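C-type lectin domain family 4, member b1 (Mus musculus, PDB 6LKR) is a calcium-binding C-type lectin receptor of the cell membrane that probably recognises carbohydrates in innate and adaptive immunity. Local coordinates at residues E49-I54 with W114-I119; N93-S98 with Y107-I112. All coordinates share one frame; numbering follows the deposited sequence.

Contact 1 of 2, residues E49-I54 with W114-I119; sequences EEQDFI and WGWNDI. With CA (calcium ion), chain D.
Q51 carries the helix side of this contact by itself: one buried amide from helix 48-56 meets strand 113-119 at two points, W116 directly and W114 through a water. The helix segment crosses the strand segment nearly at right angles with the axes 9.8 Å apart, a gap the glutamine spans. It leaves the helix with CG anti to the backbone N (chi1 172°) and then bends at chi2, which brings the amide to the near edge of the W116 indole. There NE1 of W116 donates to OE1 of Q51 over 3.0 Å, with an N-H...O angle of 149°. The bond is moderately bent: the indole nitrogen sits tilted out of the amide's carbonyl plane, and OE1 lies somewhat off the ring plane. Amide and indole planes are turned 69° against each other, so the two groups meet at the edge and do not stack. On the other branch, NE2 of Q51 gives a hydrogen bond of 2.8 Å to a water, which in turn donates to the backbone O of W114 at 2.9 Å. Around this polar link the W116 ring packs on V104 of the neighbouring strand 103-109 and on I66 and L68 of strand 64-70 beyond it.

Further along the strand, W116-N117-D118 forms the WND motif of C-type lectins. N117 and D118 bind the calcium ion, D118 through both its backbone O (2.4 Å) and OD1 (2.3 Å), while its OD2 makes a salt bridge to R74. The tryptophan thus looks into the core while its two successors serve the metal. Because an indole N-H can only donate, it settles which end of the Q51 amide must face it, leaving NE2 for the water, so each end of this buried amide has a polar partner.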
ATOM      1  N   GLU A  49       1.535   5.695 -12.090  1.00 24.03           N
ATOM      2  CA  GLU A  49       1.523   7.125 -11.684  0.60 25.22           C
ATOM      3  C   GLU A  49       2.675   7.386 -10.697  1.00 24.60           C
ATOM      4  O   GLU A  49       3.403   8.383 -10.879  1.00 23.56           O
ATOM      5  CB  GLU A  49       0.143   7.465 -11.112  0.60 24.67           C
ATOM      6  CG  GLU A  49      -0.973   7.435 -12.151  0.60 29.11           C
ATOM      7  CD  GLU A  49      -1.502   6.086 -12.630  0.60 36.29           C
ATOM      8  OE1 GLU A  49      -1.265   5.044 -11.962  0.60 25.16           O
ATOM      9  OE2 GLU A  49      -2.172   6.080 -13.689  0.60 42.68           O
ATOM     10  N   GLU A  50       2.851   6.509  -9.713  1.00 22.77           N
ATOM     11  CA  GLU A  50       3.926   6.659  -8.700  1.00 23.84           C
ATOM     12  C   GLU A  50       5.286   6.464  -9.375  1.00 25.43           C
ATOM     13  O   GLU A  50       6.193   7.260  -9.112  1.00 25.03           O
ATOM     14  CB  GLU A  50       3.720   5.677  -7.553  1.00 24.70           C
ATOM     15  CG  GLU A  50       2.540   6.038  -6.682  1.00 27.06           C
ATOM     16  CD  GLU A  50       2.150   4.974  -5.673  1.00 34.88           C
ATOM     17  OE1 GLU A  50       3.026   4.167  -5.300  1.00 27.27           O
ATOM     18  OE2 GLU A  50       0.967   4.968  -5.256  1.00 35.84           O
ATOM     19  N   GLN A  51       5.418   5.445 -10.225  1.00 22.08           N
ATOM     20  CA  GLN A  51       6.673   5.171 -10.969  1.00 21.56           C
ATOM     21  C   GLN A  51       7.048   6.425 -11.766  1.00 23.79           C
ATOM     22  O   GLN A  51       8.233   6.846 -11.712  1.00 25.13           O
ATOM     23  CB  GLN A  51       6.487   3.951 -11.873  1.00 22.84           C
ATOM     24  CG  GLN A  51       7.649   3.686 -12.825  1.00 25.67           C
ATOM     25  CD  GLN A  51       8.873   3.098 -12.166  1.00 26.47           C
ATOM     26  OE1 GLN A  51       8.919   2.876 -10.957  1.00 27.31           O
ATOM     27  NE2 GLN A  51       9.890   2.835 -12.976  1.00 27.38           N
ATOM     28  N   ASP A  52       6.081   7.001 -12.484  1.00 23.25           N
ATOM     29  CA  ASP A  52       6.305   8.193 -13.345  1.00 21.99           C
ATOM     30  C   ASP A  52       6.689   9.373 -12.452  1.00 23.96           C
ATOM     31  O   ASP A  52       7.688  10.067 -12.759  1.00 26.27           O
ATOM     32  CB  ASP A  52       5.084   8.495 -14.212  1.00 22.45           C
ATOM     33  CG  ASP A  52       4.818   7.470 -15.304  1.00 33.61           C
ATOM     34  OD1 ASP A  52       5.669   6.580 -15.507  1.00 34.58           O
ATOM     35  OD2 ASP A  52       3.761   7.579 -15.946  1.00 34.92           O
ATOM     36  N   PHE A  53       5.955   9.597 -11.366  1.00 23.34           N
ATOM     37  CA  PHE A  53       6.225  10.762 -10.491  1.00 23.53           C
ATOM     38  C   PHE A  53       7.629  10.634  -9.896  1.00 24.85           C
ATOM     39  O   PHE A  53       8.400  11.588  -9.973  1.00 23.83           O
ATOM     40  CB  PHE A  53       5.192  10.939  -9.382  1.00 24.48           C
ATOM     41  CG  PHE A  53       5.551  12.102  -8.491  1.00 23.16           C
ATOM     42  CD1 PHE A  53       5.186  13.392  -8.832  1.00 23.05           C
ATOM     43  CD2 PHE A  53       6.337  11.916  -7.365  1.00 23.40           C
ATOM     44  CE1 PHE A  53       5.551  14.469  -8.038  1.00 27.27           C
ATOM     45  CE2 PHE A  53       6.709  12.993  -6.577  1.00 24.93           C
ATOM     46  CZ  PHE A  53       6.303  14.265  -6.904  1.00 25.60           C
ATOM     47  N   ILE A  54       7.934   9.491  -9.280  1.00 23.29           N
ATOM     48  CA  ILE A  54       9.233   9.284  -8.580  1.00 22.49           C
ATOM     49  C   ILE A  54      10.370   9.478  -9.589  1.00 25.81           C
ATOM     50  O   ILE A  54      11.305  10.235  -9.285  1.00 24.84           O
ATOM     51  CB  ILE A  54       9.274   7.908  -7.894  1.00 22.23           C
ATOM     52  CG1 ILE A  54       8.243   7.820  -6.767  1.00 24.69           C
ATOM     53  CG2 ILE A  54      10.678   7.587  -7.402  1.00 22.57           C
ATOM     54  CD1 ILE A  54       7.906   6.402  -6.363  1.00 24.97           C
ATOM     55  N   TRP A 114      13.048   4.629 -17.673  1.00 25.90           N
ATOM     56  CA  TRP A 114      13.269   4.182 -16.277  1.00 30.44           C
ATOM     57  C   TRP A 114      12.749   2.758 -16.105  1.00 27.01           C
ATOM     58  O   TRP A 114      11.743   2.386 -16.746  1.00 29.26           O
ATOM     59  CB  TRP A 114      12.601   5.142 -15.301  1.00 25.92           C
ATOM     60  CG  TRP A 114      13.253   6.484 -15.251  1.00 28.15           C
ATOM     61  CD1 TRP A 114      12.892   7.602 -15.944  1.00 26.62           C
ATOM     62  CD2 TRP A 114      14.371   6.856 -14.429  1.00 26.94           C
ATOM     63  NE1 TRP A 114      13.706   8.647 -15.603  1.00 27.36           N
ATOM     64  CE2 TRP A 114      14.622   8.222 -14.676  1.00 29.31           C
ATOM     65  CE3 TRP A 114      15.162   6.180 -13.491  1.00 24.15           C
ATOM     66  CZ2 TRP A 114      15.637   8.918 -14.020  1.00 27.64           C
ATOM     67  CZ3 TRP A 114      16.174   6.864 -12.857  1.00 25.72           C
ATOM     68  CH2 TRP A 114      16.406   8.217 -13.121  1.00 28.46           C
ATOM     69  N   GLY A 115      13.413   1.995 -15.245  1.00 29.09           N
ATOM     70  CA  GLY A 115      13.010   0.621 -14.926  1.00 23.82           C
ATOM     71  C   GLY A 115      13.765   0.122 -13.715  1.00 25.63           C
ATOM     72  O   GLY A 115      14.759   0.770 -13.315  1.00 26.84           O
ATOM     73  N   TRP A 116      13.307  -0.993 -13.156  1.00 24.09           N
ATOM     74  CA  TRP A 116      13.899  -1.595 -11.941  1.00 24.76           C
ATOM     75  C   TRP A 116      14.941  -2.651 -12.326  1.00 24.66           C
ATOM     76  O   TRP A 116      14.772  -3.336 -13.357  1.00 24.39           O
ATOM     77  CB  TRP A 116      12.838  -2.237 -11.056  1.00 24.42           C
ATOM     78  CG  TRP A 116      11.699  -1.367 -10.638  1.00 26.34           C
ATOM     79  CD1 TRP A 116      11.580  -0.006 -10.695  1.00 26.51           C
ATOM     80  CD2 TRP A 116      10.480  -1.857 -10.066  1.00 25.03           C
ATOM     81  NE1 TRP A 116      10.361   0.377 -10.196  1.00 23.74           N
ATOM     82  CE2 TRP A 116       9.669  -0.737  -9.798  1.00 24.91           C
ATOM     83  CE3 TRP A 116      10.014  -3.135  -9.740  1.00 26.59           C
ATOM     84  CZ2 TRP A 116       8.405  -0.866  -9.228  1.00 26.92           C
ATOM     85  CZ3 TRP A 116       8.761  -3.259  -9.186  1.00 27.73           C
ATOM     86  CH2 TRP A 116       7.974  -2.137  -8.929  1.00 26.73           C
ATOM     87  N   ASN A 117      15.926  -2.814 -11.453  1.00 25.47           N
ATOM     88  CA  ASN A 117      17.030  -3.791 -11.576  1.00 23.22           C
ATOM     89  C   ASN A 117      17.258  -4.384 -10.189  1.00 26.77           C
ATOM     90  O   ASN A 117      17.385  -3.591  -9.227  1.00 26.94           O
ATOM     91  CB  ASN A 117      18.278  -3.099 -12.125  1.00 27.38           C
ATOM     92  CG  ASN A 117      19.498  -3.991 -12.191  1.00 39.87           C
ATOM     93  OD1 ASN A 117      19.394  -5.188 -12.449  1.00 39.75           O
ATOM     94  ND2 ASN A 117      20.667  -3.404 -12.000  1.00 37.63           N
ATOM     95  N   ASP A 118      17.314  -5.710 -10.078  1.00 25.24           N
ATOM     96  CA  ASP A 118      17.807  -6.355  -8.835  1.00 22.84           C
ATOM     97  C   ASP A 118      19.328  -6.168  -8.808  1.00 27.00           C
ATOM     98  O   ASP A 118      19.974  -6.282  -9.866  1.00 26.77           O
ATOM     99  CB  ASP A 118      17.318  -7.797  -8.688  1.00 23.45           C
ATOM    100  CG  ASP A 118      17.782  -8.746  -9.782  1.00 31.13           C
ATOM    101  OD1 ASP A 118      18.108  -8.264 -10.903  1.00 30.58           O
ATOM    102  OD2 ASP A 118      17.801  -9.952  -9.509  1.00 30.13           O
ATOM    103  N   ILE A 119      19.873  -5.767  -7.662  1.00 26.85           N
ATOM    104  CA  ILE A 119      21.344  -5.611  -7.467  1.00 29.16           C
ATOM    105  C   ILE A 119      21.688  -6.091  -6.064  1.00 26.02           C
ATOM    106  O   ILE A 119      20.768  -6.278  -5.258  1.00 27.11           O
ATOM    107  CB  ILE A 119      21.837  -4.168  -7.684  1.00 35.70           C
ATOM    108  CG1 ILE A 119      21.233  -3.191  -6.673  1.00 35.50           C
ATOM    109  CG2 ILE A 119      21.614  -3.714  -9.117  1.00 40.48           C
ATOM    110  CD1 ILE A 119      22.045  -1.915  -6.546  1.00 47.79           C
TER
HETATM  111 CA    CA D 302      20.030  -7.528 -11.892  1.00 28.17          CA
HETATM  112  O   HOH W   1       9.127   3.183 -15.685  1.00 40.03           O
HETATM  113  O   HOH W   2      21.337  -7.105 -14.135  1.00 40.42           O
HETATM  114  O   HOH W   3      22.200  -6.762 -11.989  1.00 46.28           O

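Contact 2 of 2, residues N93-S98 with Y107-I112; sequences NGEPSS and YYRRNI. With CA (calcium ion), chain D.
N93 offers its backbone O to R109, whose NH1 donates to it over 3.0 Å at an N-H...O angle of 152°, in the carbonyl plane and on a lone pair. R109 and N93 each have a second conformer, so the bond is certain only for the conformer described here. A water shared by N93 O, OE2 of E95 and NH2 of R109 backs it up. G94 follows with positive phi and turns the chain toward the metal.

E95, bent at chi2 (-61°), divides its carboxylate: OE1 binds the calcium ion at 2.5 Å, and OE2 faces the arginine. The salt bridge from OE2 of E95 to NH2 of R109 is long, 3.6 Å, with the carboxylate and guanidinium planes 77° apart, and the water shared with N93 O lies closer to each group than they do to each other. OE2 also accepts from a calcium-bound water at 2.6 Å. The guanidinium is steadied from its own strand, since NE of R109 donates almost straight to OH of Y107 (2.7 Å), which lies in its plane.

A cis peptide bond precedes P96, and beyond it S97 brings OG to the calcium ion at 2.5 Å. E95-P96-S97 occupies the place of the EPN-type motif in C-type lectins: a loop bent by a cis-proline, with metal ligands on both sides of it, as in their primary sugar-binding calcium site.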
ATOM      1  N   ASN A  93      13.811  -4.911 -19.059  1.00 34.44           N
ATOM      2  CA  ASN A  93      13.917  -6.177 -19.829  0.51 35.45           C
ATOM      3  C   ASN A  93      15.134  -6.958 -19.305  1.00 33.26           C
ATOM      4  O   ASN A  93      16.201  -6.348 -19.133  1.00 32.37           O
ATOM      5  CB  ASN A  93      13.951  -5.895 -21.332  0.51 37.77           C
ATOM      6  CG  ASN A  93      12.638  -5.337 -21.839  0.51 40.03           C
ATOM      7  OD1 ASN A  93      11.580  -5.610 -21.273  0.51 44.03           O
ATOM      8  ND2 ASN A  93      12.690  -4.557 -22.905  0.51 46.37           N
ATOM      9  N   GLY A  94      14.943  -8.252 -19.023  1.00 33.77           N
ATOM     10  CA  GLY A  94      15.991  -9.143 -18.484  1.00 34.27           C
ATOM     11  C   GLY A  94      16.164  -9.020 -16.974  1.00 35.61           C
ATOM     12  O   GLY A  94      17.081  -9.652 -16.444  1.00 33.22           O
ATOM     13  N   GLU A  95      15.326  -8.238 -16.288  1.00 30.22           N
ATOM     14  CA  GLU A  95      15.359  -8.116 -14.807  1.00 31.02           C
ATOM     15  C   GLU A  95      14.040  -8.644 -14.259  1.00 31.12           C
ATOM     16  O   GLU A  95      13.009  -8.585 -14.927  1.00 29.89           O
ATOM     17  CB  GLU A  95      15.584  -6.665 -14.370  1.00 26.96           C
ATOM     18  CG  GLU A  95      16.826  -6.023 -14.967  1.00 27.58           C
ATOM     19  CD  GLU A  95      18.151  -6.689 -14.629  1.00 35.00           C
ATOM     20  OE1 GLU A  95      18.248  -7.369 -13.578  1.00 31.99           O
ATOM     21  OE2 GLU A  95      19.096  -6.516 -15.411  1.00 35.95           O
ATOM     22  N   PRO A  96      14.006  -9.194 -13.031  1.00 26.66           N
ATOM     23  CA  PRO A  96      15.202  -9.482 -12.240  1.00 25.02           C
ATOM     24  C   PRO A  96      16.095 -10.544 -12.900  1.00 27.09           C
ATOM     25  O   PRO A  96      15.586 -11.289 -13.709  1.00 28.77           O
ATOM     26  CB  PRO A  96      14.653 -10.049 -10.923  1.00 27.09           C
ATOM     27  CG  PRO A  96      13.194  -9.676 -10.899  1.00 29.60           C
ATOM     28  CD  PRO A  96      12.761  -9.552 -12.340  1.00 25.02           C
ATOM     29  N   SER A  97      17.382 -10.580 -12.550  1.00 26.33           N
ATOM     30  CA  SER A  97      18.417 -11.370 -13.261  1.00 27.79           C
ATOM     31  C   SER A  97      19.067 -12.432 -12.363  1.00 30.98           C
ATOM     32  O   SER A  97      19.571 -13.415 -12.927  1.00 29.61           O
ATOM     33  CB  SER A  97      19.444 -10.457 -13.873  1.00 26.75           C
ATOM     34  OG  SER A  97      20.188  -9.776 -12.876  1.00 28.57           O
ATOM     35  N   SER A  98      19.070 -12.285 -11.034  1.00 28.37           N
ATOM     36  CA  SER A  98      19.864 -13.194 -10.162  1.00 29.85           C
ATOM     37  C   SER A  98      19.262 -13.335  -8.762  1.00 29.35           C
ATOM     38  O   SER A  98      19.041 -12.313  -8.091  1.00 29.32           O
ATOM     39  CB  SER A  98      21.287 -12.737 -10.075  1.00 34.12           C
ATOM     40  OG  SER A  98      21.991 -13.516  -9.117  1.00 39.14           O
ATOM     41  N   TYR A 107      16.686   2.866 -12.451  1.00 25.81           N
ATOM     42  CA  TYR A 107      17.699   3.594 -13.249  1.00 24.18           C
ATOM     43  C   TYR A 107      17.195   3.727 -14.682  1.00 26.12           C
ATOM     44  O   TYR A 107      16.227   3.050 -15.080  1.00 29.83           O
ATOM     45  CB  TYR A 107      19.066   2.917 -13.140  1.00 28.92           C
ATOM     46  CG  TYR A 107      19.322   1.794 -14.115  1.00 31.63           C
ATOM     47  CD1 TYR A 107      18.935   0.494 -13.836  1.00 27.28           C
ATOM     48  CD2 TYR A 107      20.003   2.030 -15.298  1.00 37.01           C
ATOM     49  CE1 TYR A 107      19.194  -0.540 -14.722  1.00 32.66           C
ATOM     50  CE2 TYR A 107      20.266   1.010 -16.197  1.00 37.69           C
ATOM     51  CZ  TYR A 107      19.863  -0.281 -15.908  1.00 37.85           C
ATOM     52  OH  TYR A 107      20.119  -1.276 -16.801  1.00 38.20           O
ATOM     53  N   TYR A 108      17.836   4.623 -15.421  1.00 27.11           N
ATOM     54  CA  TYR A 108      17.411   5.045 -16.773  1.00 29.40           C
ATOM     55  C   TYR A 108      18.281   4.329 -17.807  1.00 33.79           C
ATOM     56  O   TYR A 108      19.504   4.435 -17.699  1.00 32.00           O
ATOM     57  CB  TYR A 108      17.523   6.565 -16.878  1.00 30.98           C
ATOM     58  CG  TYR A 108      16.978   7.139 -18.156  1.00 37.15           C
ATOM     59  CD1 TYR A 108      15.647   7.499 -18.263  1.00 36.44           C
ATOM     60  CD2 TYR A 108      17.794   7.318 -19.263  1.00 40.32           C
ATOM     61  CE1 TYR A 108      15.139   8.040 -19.433  1.00 38.11           C
ATOM     62  CE2 TYR A 108      17.301   7.850 -20.444  1.00 37.87           C
ATOM     63  CZ  TYR A 108      15.969   8.212 -20.527  1.00 41.53           C
ATOM     64  OH  TYR A 108      15.470   8.737 -21.681  1.00 46.19           O
ATOM     65  N   ARG A 109      17.662   3.589 -18.727  1.00 32.65           N
ATOM     66  CA  ARG A 109      18.350   2.992 -19.903  0.60 36.90           C
ATOM     67  C   ARG A 109      18.160   3.930 -21.102  1.00 39.15           C
ATOM     68  O   ARG A 109      17.004   4.235 -21.422  1.00 37.49           O
ATOM     69  CB  ARG A 109      17.807   1.590 -20.195  0.60 39.23           C
ATOM     70  CG  ARG A 109      18.285   0.522 -19.222  0.60 37.70           C
ATOM     71  CD  ARG A 109      17.931  -0.879 -19.692  0.60 34.51           C
ATOM     72  NE  ARG A 109      18.449  -1.922 -18.815  0.60 36.20           N
ATOM     73  CZ  ARG A 109      18.141  -3.218 -18.896  0.60 38.01           C
ATOM     74  NH1 ARG A 109      17.306  -3.660 -19.820  0.60 34.50           N
ATOM     75  NH2 ARG A 109      18.669  -4.074 -18.039  0.60 41.22           N
ATOM     76  N   ARG A 110      19.262   4.365 -21.720  1.00 47.62           N
ATOM     77  CA  ARG A 110      19.245   5.277 -22.895  1.00 57.20           C
ATOM     78  C   ARG A 110      18.306   4.685 -23.954  1.00 50.85           C
ATOM     79  O   ARG A 110      18.393   3.470 -24.202  1.00 53.05           O
ATOM     80  CB  ARG A 110      20.658   5.491 -23.453  1.00 74.15           C
ATOM     81  CG  ARG A 110      21.040   6.951 -23.663  1.00 91.39           C
ATOM     82  CD  ARG A 110      22.100   7.430 -22.682  1.00103.12           C
ATOM     83  NE  ARG A 110      23.349   6.689 -22.843  1.00107.41           N
ATOM     84  CZ  ARG A 110      24.322   6.984 -23.711  1.00109.86           C
ATOM     85  NH1 ARG A 110      24.223   8.029 -24.517  1.00107.36           N
ATOM     86  NH2 ARG A 110      25.403   6.222 -23.764  1.00111.49           N
ATOM     87  N   ASN A 111      17.401   5.511 -24.489  1.00 49.50           N
ATOM     88  CA  ASN A 111      16.440   5.185 -25.578  1.00 55.97           C
ATOM     89  C   ASN A 111      15.413   4.140 -25.117  1.00 54.45           C
ATOM     90  O   ASN A 111      14.755   3.559 -25.994  1.00 48.65           O
ATOM     91  CB  ASN A 111      17.166   4.739 -26.852  1.00 69.57           C
ATOM     92  CG  ASN A 111      18.048   5.830 -27.426  1.00 73.78           C
ATOM     93  OD1 ASN A 111      19.237   5.619 -27.655  1.00 77.86           O
ATOM     94  ND2 ASN A 111      17.476   7.003 -27.647  1.00 75.82           N
ATOM     95  N   ILE A 112      15.238   3.938 -23.803  1.00 49.18           N
ATOM     96  CA  ILE A 112      14.251   2.963 -23.243  1.00 42.69           C
ATOM     97  C   ILE A 112      13.447   3.644 -22.128  1.00 40.79           C
ATOM     98  O   ILE A 112      12.208   3.614 -22.179  1.00 42.82           O
ATOM     99  CB  ILE A 112      14.961   1.690 -22.735  1.00 45.26           C
ATOM    100  CG1 ILE A 112      15.638   0.911 -23.870  1.00 47.22           C
ATOM    101  CG2 ILE A 112      14.000   0.812 -21.944  1.00 41.45           C
ATOM    102  CD1 ILE A 112      14.675   0.202 -24.803  1.00 47.21           C
TER
HETATM  103 CA    CA D 302      20.030  -7.528 -11.892  1.00 28.17          CA
HETATM  104  O   HOH W   4      19.039  -6.776 -17.965  1.00 55.76           O
HETATM  105  O   HOH W   5      19.315  -3.741 -15.719  1.00 55.22           O
HETATM  106  O   HOH W   2      21.337  -7.105 -14.135  1.00 40.42           O
HETATM  107  O   HOH W   3      22.200  -6.762 -11.989  1.00 46.28           O

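In the fold
Both contacts reach the same calcium ion, and their centres lie about 10 Å apart. Contact 2 brings E95 and S97 from the loop, contact 1 brings N117 and D118 from the strand, and E101 completes the protein ligands; two waters on the metal belong to both contacts. Loop and strand also meet directly: OD1 of D118 probably accepts from the backbone N of S97 at 2.9 Å, and it sits 2.8 Å from OE1 of E95, a close approach of like charges that the shared cation should offset. Strands 103-109 and 113-119 are antiparallel neighbours, so the Y107-R109 end of contact 2 and the W114-W116 part of contact 1 share one sheet.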